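PDB 3LEW: SusD-like carbohydrate binding protein, which probably binds carbohydrate at the cell outer membrane, as a SusD-family protein thought to take part in nutrient capture. Local coordinates for residues G99-I104 / G119-L124. Residues are numbered along the deposited sequence; the frame is centred on the assembly and turned at random.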
loop_
_atom_site.group_PDB
_atom_site.type_symbol
_atom_site.label_atom_id
_atom_site.label_comp_id
_atom_site.label_asym_id
_atom_site.label_seq_id
_atom_site.Cartn_x
_atom_site.Cartn_y
_atom_site.Cartn_z
ATOM N N GLY A 99 -15.053 -12.895 15.039
ATOM C CA GLY A 99 -15.165 -14.142 15.831
ATOM C C GLY A 99 -14.330 -14.053 17.103
ATOM O O GLY A 99 -14.784 -14.446 18.179
ATOM N N VAL A 100 -13.133 -13.491 17.005
ATOM C CA VAL A 100 -12.298 -13.238 18.177
ATOM C C VAL A 100 -12.988 -12.269 19.167
ATOM O O VAL A 100 -13.102 -12.553 20.371
ATOM C CB VAL A 100 -10.898 -12.750 17.765
ATOM C CG1 VAL A 100 -10.111 -12.166 18.959
ATOM C CG2 VAL A 100 -10.169 -13.911 17.068
ATOM N N LEU A 101 -13.495 -11.160 18.629
ATOM C CA LEU A 101 -14.169 -10.158 19.420
ATOM C C LEU A 101 -15.426 -10.717 20.082
ATOM O O LEU A 101 -15.734 -10.306 21.189
ATOM C CB LEU A 101 -14.451 -8.895 18.570
ATOM C CG LEU A 101 -13.214 -8.087 18.224
ATOM C CD1 LEU A 101 -13.537 -7.015 17.110
ATOM C CD2 LEU A 101 -12.561 -7.459 19.501
ATOM N N ASP A 102 -16.115 -11.681 19.459
ATOM C CA ASP A 102 -17.343 -12.265 20.047
ATOM C C ASP A 102 -17.050 -13.208 21.226
ATOM O O ASP A 102 -17.941 -13.493 22.003
ATOM C CB ASP A 102 -18.165 -13.053 19.012
ATOM C CG ASP A 102 -18.848 -12.160 17.955
ATOM O OD1 ASP A 102 -18.917 -10.914 18.105
ATOM O OD2 ASP A 102 -19.291 -12.716 16.924
ATOM N N ASN A 103 -15.813 -13.702 21.317
ATOM C CA ASN A 103 -15.412 -14.748 22.239
ATOM C C ASN A 103 -14.304 -14.328 23.240
ATOM O O ASN A 103 -14.098 -15.012 24.248
ATOM C CB ASN A 103 -14.903 -15.951 21.437
ATOM C CG ASN A 103 -16.025 -16.786 20.804
ATOM O OD1 ASN A 103 -16.561 -17.701 21.445
ATOM N ND2 ASN A 103 -16.334 -16.527 19.531
ATOM N N ILE A 104 -13.629 -13.206 23.013
ATOM C CA ILE A 104 -12.412 -12.888 23.796
ATOM C C ILE A 104 -12.727 -12.585 25.265
ATOM O O ILE A 104 -11.943 -12.934 26.147
ATOM C CB ILE A 104 -11.568 -11.743 23.154
ATOM C CG1 ILE A 104 -10.211 -11.610 23.857
ATOM C CG2 ILE A 104 -12.318 -10.425 23.131
ATOM C CD1 ILE A 104 -9.372 -12.885 23.786
ATOM N N GLY A 119 -7.603 -5.822 21.516
ATOM C CA GLY A 119 -7.031 -4.686 20.812
ATOM C C GLY A 119 -6.446 -5.030 19.453
ATOM O O GLY A 119 -6.627 -4.317 18.472
ATOM N N GLN A 120 -5.755 -6.159 19.397
ATOM C CA GLN A 120 -5.168 -6.596 18.156
ATOM C C GLN A 120 -6.255 -6.941 17.078
ATOM O O GLN A 120 -6.080 -6.643 15.883
ATOM C CB GLN A 120 -4.212 -7.761 18.388
ATOM C CG GLN A 120 -2.890 -7.346 19.070
ATOM C CD GLN A 120 -2.002 -8.506 19.428
ATOM O OE1 GLN A 120 -2.485 -9.586 19.855
ATOM N NE2 GLN A 120 -0.676 -8.277 19.330
ATOM N N ALA A 121 -7.335 -7.576 17.512
ATOM C CA ALA A 121 -8.474 -7.888 16.649
ATOM C C ALA A 121 -9.150 -6.630 16.131
ATOM O O ALA A 121 -9.439 -6.523 14.946
ATOM C CB ALA A 121 -9.474 -8.813 17.380
ATOM N N LEU A 122 -9.322 -5.644 17.001
ATOM C CA LEU A 122 -9.891 -4.348 16.586
ATOM C C LEU A 122 -8.989 -3.598 15.628
ATOM O O LEU A 122 -9.477 -2.985 14.678
ATOM C CB LEU A 122 -10.176 -3.475 17.834
ATOM C CG LEU A 122 -11.408 -3.850 18.689
ATOM C CD1 LEU A 122 -11.360 -3.163 20.105
ATOM C CD2 LEU A 122 -12.742 -3.499 17.948
ATOM N N ALA A 123 -7.669 -3.629 15.868
ATOM C CA ALA A 123 -6.700 -2.908 15.026
ATOM C C ALA A 123 -6.667 -3.518 13.621
ATOM O O ALA A 123 -6.711 -2.784 12.633
ATOM C CB ALA A 123 -5.287 -2.894 15.693
ATOM N N LEU A 124 -6.652 -4.854 13.536
ATOM C CA LEU A 124 -6.685 -5.534 12.227
ATOM C C LEU A 124 -7.999 -5.234 11.519
ATOM O O LEU A 124 -8.015 -4.954 10.316
ATOM C CB LEU A 124 -6.460 -7.037 12.360
ATOM C CG LEU A 124 -6.379 -7.872 11.045
ATOM C CD1 LEU A 124 -5.349 -7.333 10.068
ATOM C CD2 LEU A 124 -6.089 -9.322 11.374
#
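Val100 and Leu101 pack against Ala121 and Leu122 in a purely apolar helix-to-helix contact, near the C-terminal end of helix 81-103 and within helix 111-135. The two short segments run roughly antiparallel, their directions 148° apart and their axes 9.4 Å at closest approach. Ala121 suits the meeting point, because its single methyl lets the backbones come close: its CA lies 6.7 Å from that of Leu101. That methyl, Ala121 CB, touches Val100 CG1 at 3.8 Å and Leu101 CG at 3.9 Å. Beta-branched Val100, buried here, offers it the branch set anti to its backbone N (chi1 167°), while its side chain also meets Val25 of helix 19-35. Such a hairpin of consecutive antiparallel helices is the building pattern of TPR-like bundles, consistent with the TPR clan of the starch-binding, outer-membrane-associating region holding both helices. Leucine suits position 101 because both its methyls reach Leu122, which it crosses nearly at right angles: Leu101 CD1 lies 3.7 Å from Leu122 CD2, and Leu101 CD2 3.9 Å from Leu122 CG. With an alanine in place of Leu101, Leu122 would probably lose both methyl contacts and a gap would open beside Ala121. Leu122 also packs on helix 170-187 through Asp180, Glu183 and Leu187, long enough to bridge two helices. Within 99-104, Asn103 ND2 donates a nearly straight 2.9 Å hydrogen bond to Gly99 O.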